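Regulatory protein SWI6 (Saccharomyces cerevisiae, PDB 1SW6) acts as a subunit of the yeast cell-cycle transcription factors SBF and MBF, represented here by its ankyrin-repeat domain. Local coordinates at residues 182-187 against 229-234; 223-228 against 299-304. All coordinates share one frame; numbering follows the deposited sequence.

Interaction 1 (182-187 against 229-234); sequences TFEALL and MGWIVK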
loop_
_atom_site.group_PDB
_atom_site.type_symbol
_atom_site.label_atom_id
_atom_site.label_comp_id
_atom_site.label_asym_id
_atom_site.label_seq_id
_atom_site.Cartn_x
_atom_site.Cartn_y
_atom_site.Cartn_z
ATOM N N THR A 182 -1.105 -1.285 19.679
ATOM C CA THR A 182 0.345 -1.327 19.851
ATOM C C THR A 182 1.005 0.044 19.809
ATOM O O THR A 182 2.196 0.162 20.078
ATOM C CB THR A 182 1.025 -2.188 18.751
ATOM O OG1 THR A 182 0.513 -1.809 17.465
ATOM C CG2 THR A 182 0.771 -3.674 18.988
ATOM N N PHE A 183 0.240 1.081 19.480
ATOM C CA PHE A 183 0.815 2.421 19.362
ATOM C C PHE A 183 1.624 2.944 20.542
ATOM O O PHE A 183 2.750 3.414 20.355
ATOM C CB PHE A 183 -0.266 3.446 19.013
ATOM C CG PHE A 183 0.289 4.764 18.544
ATOM C CD1 PHE A 183 1.088 4.832 17.400
ATOM C CD2 PHE A 183 0.010 5.936 19.233
ATOM C CE1 PHE A 183 1.597 6.052 16.950
ATOM C CE2 PHE A 183 0.517 7.163 18.789
ATOM C CZ PHE A 183 1.311 7.217 17.645
ATOM N N GLU A 184 1.070 2.883 21.750
ATOM C CA GLU A 184 1.793 3.399 22.899
ATOM C C GLU A 184 3.100 2.660 23.124
ATOM O O GLU A 184 4.118 3.284 23.432
ATOM C CB GLU A 184 0.927 3.365 24.164
ATOM C CG GLU A 184 1.625 3.977 25.388
ATOM C CD GLU A 184 0.646 4.501 26.436
ATOM O OE1 GLU A 184 -0.539 4.110 26.408
ATOM O OE2 GLU A 184 1.063 5.304 27.294
ATOM N N ALA A 185 3.084 1.336 22.963
ATOM C CA ALA A 185 4.305 0.552 23.138
ATOM C C ALA A 185 5.276 0.882 22.005
ATOM O O ALA A 185 6.496 0.894 22.197
ATOM C CB ALA A 185 3.983 -0.950 23.135
ATOM N N LEU A 186 4.733 1.153 20.822
ATOM C CA LEU A 186 5.573 1.498 19.662
ATOM C C LEU A 186 6.409 2.772 19.893
ATOM O O LEU A 186 7.540 2.891 19.419
ATOM C CB LEU A 186 4.699 1.700 18.427
ATOM C CG LEU A 186 5.428 1.946 17.103
ATOM C CD1 LEU A 186 6.172 0.686 16.673
ATOM C CD2 LEU A 186 4.402 2.335 16.037
ATOM N N LEU A 187 5.850 3.728 20.616
ATOM C CA LEU A 187 6.563 4.965 20.874
ATOM C C LEU A 187 7.849 4.731 21.671
ATOM O O LEU A 187 8.809 5.479 21.520
ATOM C CB LEU A 187 5.643 5.962 21.594
ATOM C CG LEU A 187 4.485 6.467 20.715
ATOM C CD1 LEU A 187 3.559 7.378 21.509
ATOM C CD2 LEU A 187 5.060 7.213 19.508
ATOM N N MET A 229 0.276 12.418 23.417
ATOM C CA MET A 229 0.367 13.414 24.486
ATOM C C MET A 229 0.566 12.728 25.848
ATOM O O MET A 229 1.428 13.128 26.630
ATOM C CB MET A 229 -0.879 14.298 24.506
ATOM C CG MET A 229 -1.033 15.193 23.272
ATOM S SD MET A 229 0.392 16.301 23.012
ATOM C CE MET A 229 0.174 17.404 24.428
ATOM N N GLY A 230 -0.219 11.689 26.125
ATOM C CA GLY A 230 -0.060 10.979 27.381
ATOM C C GLY A 230 1.336 10.381 27.518
ATOM O O GLY A 230 1.943 10.429 28.597
ATOM N N TRP A 231 1.855 9.827 26.423
ATOM C CA TRP A 231 3.187 9.210 26.427
ATOM C C TRP A 231 4.265 10.221 26.810
ATOM O O TRP A 231 5.178 9.910 27.582
ATOM C CB TRP A 231 3.521 8.628 25.044
ATOM C CG TRP A 231 4.855 7.885 24.994
ATOM C CD1 TRP A 231 5.071 6.558 25.258
ATOM C CD2 TRP A 231 6.134 8.442 24.674
ATOM N NE1 TRP A 231 6.408 6.260 25.119
ATOM C CE2 TRP A 231 7.081 7.399 24.762
ATOM C CE3 TRP A 231 6.575 9.725 24.319
ATOM C CZ2 TRP A 231 8.444 7.597 24.508
ATOM C CZ3 TRP A 231 7.932 9.924 24.063
ATOM C CH2 TRP A 231 8.850 8.861 24.161
ATOM N N ILE A 232 4.163 11.432 26.263
ATOM C CA ILE A 232 5.145 12.449 26.556
ATOM C C ILE A 232 5.153 12.779 28.052
ATOM O O ILE A 232 6.215 12.860 28.653
ATOM C CB ILE A 232 4.906 13.743 25.714
ATOM C CG1 ILE A 232 5.829 13.775 24.486
ATOM C CG2 ILE A 232 5.264 14.964 26.520
ATOM C CD1 ILE A 232 5.602 12.679 23.499
ATOM N N VAL A 233 3.979 12.942 28.656
ATOM C CA VAL A 233 3.916 13.283 30.082
ATOM C C VAL A 233 4.191 12.106 31.022
ATOM O O VAL A 233 4.749 12.293 32.102
ATOM C CB VAL A 233 2.551 13.939 30.458
ATOM C CG1 VAL A 233 2.411 15.276 29.758
ATOM C CG2 VAL A 233 1.389 13.034 30.042
ATOM N N LYS A 234 3.830 10.893 30.615
ATOM C CA LYS A 234 4.068 9.732 31.468
ATOM C C LYS A 234 5.508 9.207 31.460
ATOM O O LYS A 234 5.945 8.591 32.431
ATOM C CB LYS A 234 3.112 8.595 31.099
ATOM C CG LYS A 234 1.642 8.979 31.212
ATOM C CD LYS A 234 0.716 7.778 31.128
ATOM C CE LYS A 234 0.863 7.016 29.823
ATOM N NZ LYS A 234 0.020 5.769 29.811
#
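Leu187 lies over one face of the Trp231 indole: its CB sits 3.6 Å from the centroid of the five-membered ring and only 10° off the ring normal, which meets the criterion for a CH-pi contact. Further out on the same side chain, Leu187 CD1 packs 3.7 Å from Trp231 CB, so the leucine follows the tryptophan from ring to stem. Trp231 carries CG opposite its backbone N, a setting that sends the indole across to helix 183-190. Beside this apolar patch, Glu184 OE2 and Lys234 NZ form a salt bridge at 2.8 Å; the ammonium arrives on the syn side of the carboxylate, 19° out of its plane, and the two side chains cross at about a right angle. The glutamate chain is extended, whereas the lysine bends at chi3 to bring NZ round. In the second shell, Trp231 NE1 donates to Asp188 OD1, which probably helps to fix the ring's rotation, and Tyr191 and Arg238 also touch the indole. A leucine in place of Trp231 would probably leave Asp188 without this donor and Leu187 CB without the ring face it rests on. The axes of 183-187 and 229-234 come within 10.4 Å of each other and cross at 46°; their packing joins helices of the second and third ankyrin repeats, an example of the helix-on-helix stacking between successive repeats that builds an ankyrin domain.

Interaction 2 (223-228 against 299-304); sequences YYLDIL and VDALLD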
loop_
_atom_site.group_PDB
_atom_site.type_symbol
_atom_site.label_atom_id
_atom_site.label_comp_id
_atom_site.label_asym_id
_atom_site.label_seq_id
_atom_site.Cartn_x
_atom_site.Cartn_y
_atom_site.Cartn_z
ATOM N N TYR A 223 -7.200 8.597 18.790
ATOM C CA TYR A 223 -6.432 7.696 19.641
ATOM C C TYR A 223 -4.936 7.989 19.585
ATOM O O TYR A 223 -4.266 8.061 20.621
ATOM C CB TYR A 223 -6.690 6.260 19.197
ATOM C CG TYR A 223 -5.873 5.208 19.912
ATOM C CD1 TYR A 223 -6.292 4.686 21.132
ATOM C CD2 TYR A 223 -4.718 4.684 19.327
ATOM C CE1 TYR A 223 -5.593 3.656 21.753
ATOM C CE2 TYR A 223 -4.007 3.654 19.942
ATOM C CZ TYR A 223 -4.460 3.142 21.152
ATOM O OH TYR A 223 -3.818 2.071 21.723
ATOM N N TYR A 224 -4.409 8.148 18.371
ATOM C CA TYR A 224 -2.989 8.431 18.184
ATOM C C TYR A 224 -2.583 9.737 18.871
ATOM O O TYR A 224 -1.570 9.796 19.584
ATOM C CB TYR A 224 -2.664 8.491 16.681
ATOM C CG TYR A 224 -2.766 7.150 15.972
ATOM C CD1 TYR A 224 -3.099 7.081 14.628
ATOM C CD2 TYR A 224 -2.511 5.948 16.652
ATOM C CE1 TYR A 224 -3.185 5.846 13.953
ATOM C CE2 TYR A 224 -2.596 4.703 15.994
ATOM C CZ TYR A 224 -2.937 4.665 14.646
ATOM O OH TYR A 224 -3.061 3.459 13.991
ATOM N N LEU A 225 -3.387 10.772 18.670
ATOM C CA LEU A 225 -3.123 12.074 19.272
ATOM C C LEU A 225 -3.080 12.005 20.792
ATOM O O LEU A 225 -2.126 12.492 21.406
ATOM C CB LEU A 225 -4.182 13.084 18.839
ATOM C CG LEU A 225 -4.130 14.452 19.535
ATOM C CD1 LEU A 225 -2.739 15.068 19.366
ATOM C CD2 LEU A 225 -5.186 15.370 18.942
ATOM N N ASP A 226 -4.096 11.400 21.403
ATOM C CA ASP A 226 -4.137 11.316 22.864
ATOM C C ASP A 226 -3.037 10.426 23.433
ATOM O O ASP A 226 -2.438 10.766 24.441
ATOM C CB ASP A 226 -5.508 10.833 23.352
ATOM C CG ASP A 226 -6.618 11.836 23.071
ATOM O OD1 ASP A 226 -6.328 13.052 22.975
ATOM O OD2 ASP A 226 -7.786 11.414 22.954
ATOM N N ILE A 227 -2.773 9.293 22.791
ATOM C CA ILE A 227 -1.711 8.402 23.256
ATOM C C ILE A 227 -0.364 9.119 23.202
ATOM O O ILE A 227 0.451 8.981 24.106
ATOM C CB ILE A 227 -1.599 7.110 22.391
ATOM C CG1 ILE A 227 -2.759 6.163 22.700
ATOM C CG2 ILE A 227 -0.275 6.409 22.658
ATOM C CD1 ILE A 227 -2.831 5.751 24.154
ATOM N N LEU A 228 -0.130 9.882 22.136
ATOM C CA LEU A 228 1.125 10.613 21.995
ATOM C C LEU A 228 1.315 11.635 23.131
ATOM O O LEU A 228 2.393 11.713 23.732
ATOM C CB LEU A 228 1.167 11.332 20.638
ATOM C CG LEU A 228 2.377 12.240 20.369
ATOM C CD1 LEU A 228 3.658 11.511 20.728
ATOM C CD2 LEU A 228 2.409 12.653 18.910
ATOM N N VAL A 299 -10.670 18.802 16.246
ATOM C CA VAL A 299 -10.437 20.241 16.339
ATOM C C VAL A 299 -10.478 20.635 17.821
ATOM O O VAL A 299 -9.604 21.354 18.309
ATOM C CB VAL A 299 -11.527 21.049 15.610
ATOM C CG1 VAL A 299 -11.389 22.536 15.955
ATOM C CG2 VAL A 299 -11.424 20.831 14.117
ATOM N N ASP A 300 -11.502 20.167 18.529
ATOM C CA ASP A 300 -11.647 20.471 19.950
ATOM C C ASP A 300 -10.531 19.850 20.779
ATOM O O ASP A 300 -10.031 20.478 21.704
ATOM C CB ASP A 300 -13.004 19.990 20.469
ATOM C CG ASP A 300 -14.162 20.853 19.975
ATOM O OD1 ASP A 300 -15.326 20.493 20.259
ATOM O OD2 ASP A 300 -13.912 21.888 19.304
ATOM N N ALA A 301 -10.140 18.619 20.454
ATOM C CA ALA A 301 -9.063 17.969 21.202
ATOM C C ALA A 301 -7.792 18.822 21.107
ATOM O O ALA A 301 -7.132 19.084 22.118
ATOM C CB ALA A 301 -8.808 16.584 20.657
ATOM N N LEU A 302 -7.462 19.264 19.892
ATOM C CA LEU A 302 -6.280 20.093 19.671
ATOM C C LEU A 302 -6.367 21.444 20.376
ATOM O O LEU A 302 -5.364 21.944 20.895
ATOM C CB LEU A 302 -6.064 20.349 18.181
ATOM C CG LEU A 302 -5.449 19.258 17.314
ATOM C CD1 LEU A 302 -5.464 19.732 15.875
ATOM C CD2 LEU A 302 -4.021 18.948 17.782
ATOM N N LEU A 303 -7.550 22.047 20.359
ATOM C CA LEU A 303 -7.737 23.337 21.002
ATOM C C LEU A 303 -7.532 23.181 22.499
ATOM O O LEU A 303 -6.899 24.033 23.142
ATOM C CB LEU A 303 -9.136 23.893 20.700
ATOM C CG LEU A 303 -9.302 24.520 19.303
ATOM C CD1 LEU A 303 -10.767 24.827 19.046
ATOM C CD2 LEU A 303 -8.459 25.795 19.196
ATOM N N ASP A 304 -8.054 22.086 23.051
ATOM C CA ASP A 304 -7.918 21.830 24.478
ATOM C C ASP A 304 -6.471 21.570 24.887
ATOM O O ASP A 304 -6.128 21.698 26.058
ATOM C CB ASP A 304 -8.799 20.654 24.904
ATOM C CG ASP A 304 -10.285 21.004 24.888
ATOM O OD1 ASP A 304 -10.618 22.179 24.618
ATOM O OD2 ASP A 304 -11.118 20.109 25.148
#
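Leu225 reaches across to helix 296-304 with one methyl, CD2, which meets both Leu302 and Ala301. The contact joins the third and fourth ankyrin repeats, and like the stacking of repeats in ankyrin domains generally it is made by helices packing through apolar side chains; no hydrogen bond passes between 223-228 and 299-304. The torsions account for the reach: Leu225 has CG trans to its own N (chi1 173°), while Leu302 has CG beside the backbone N and trans to the carbonyl carbon (chi1 -78°), and the two side chains approach at a slant. The interface is small, 115 Å² summed over both sides, which agrees with just three residues touching. Other parts of the fold help enclose it: Leu205 of helix 204-212 lies on Leu225, Ile209 of the same helix on Leu302, and Cys286 of helix 286-293 on Leu302 as well. At the polar margin, Asp226 accepts a hydrogen bond from Tyr305 OH through OD1 and forms a salt bridge with Lys222 through OD2. The methyl-to-methyl distance from Leu225 CD2 to Leu302 CD2 is 3.9 Å, and Ala301 CB stands 4.2 Å from that same Leu225 CD2.

Helix 218-234 is common to both contacts: residues 223-228 serve interaction 2 and residues 229-234 serve interaction 1, and the centres of the two interactions lie about 13 Å apart. The helix thus bridges the second and fourth ankyrin repeats from its place in the third. The two sites also touch directly. Phe183 CE2 packs 3.5 Å from Tyr224 O, and Phe183 CD2 lies 3.5 Å from Ile227 CG2, while Glu184 CB is 3.6 Å from that same Ile227 CG2. Helix 183-190 therefore packs along both segments of the shared helix. In character they differ, since interaction 1 combines a salt bridge with an aromatic contact, whereas interaction 2 is wholly apolar across its segments.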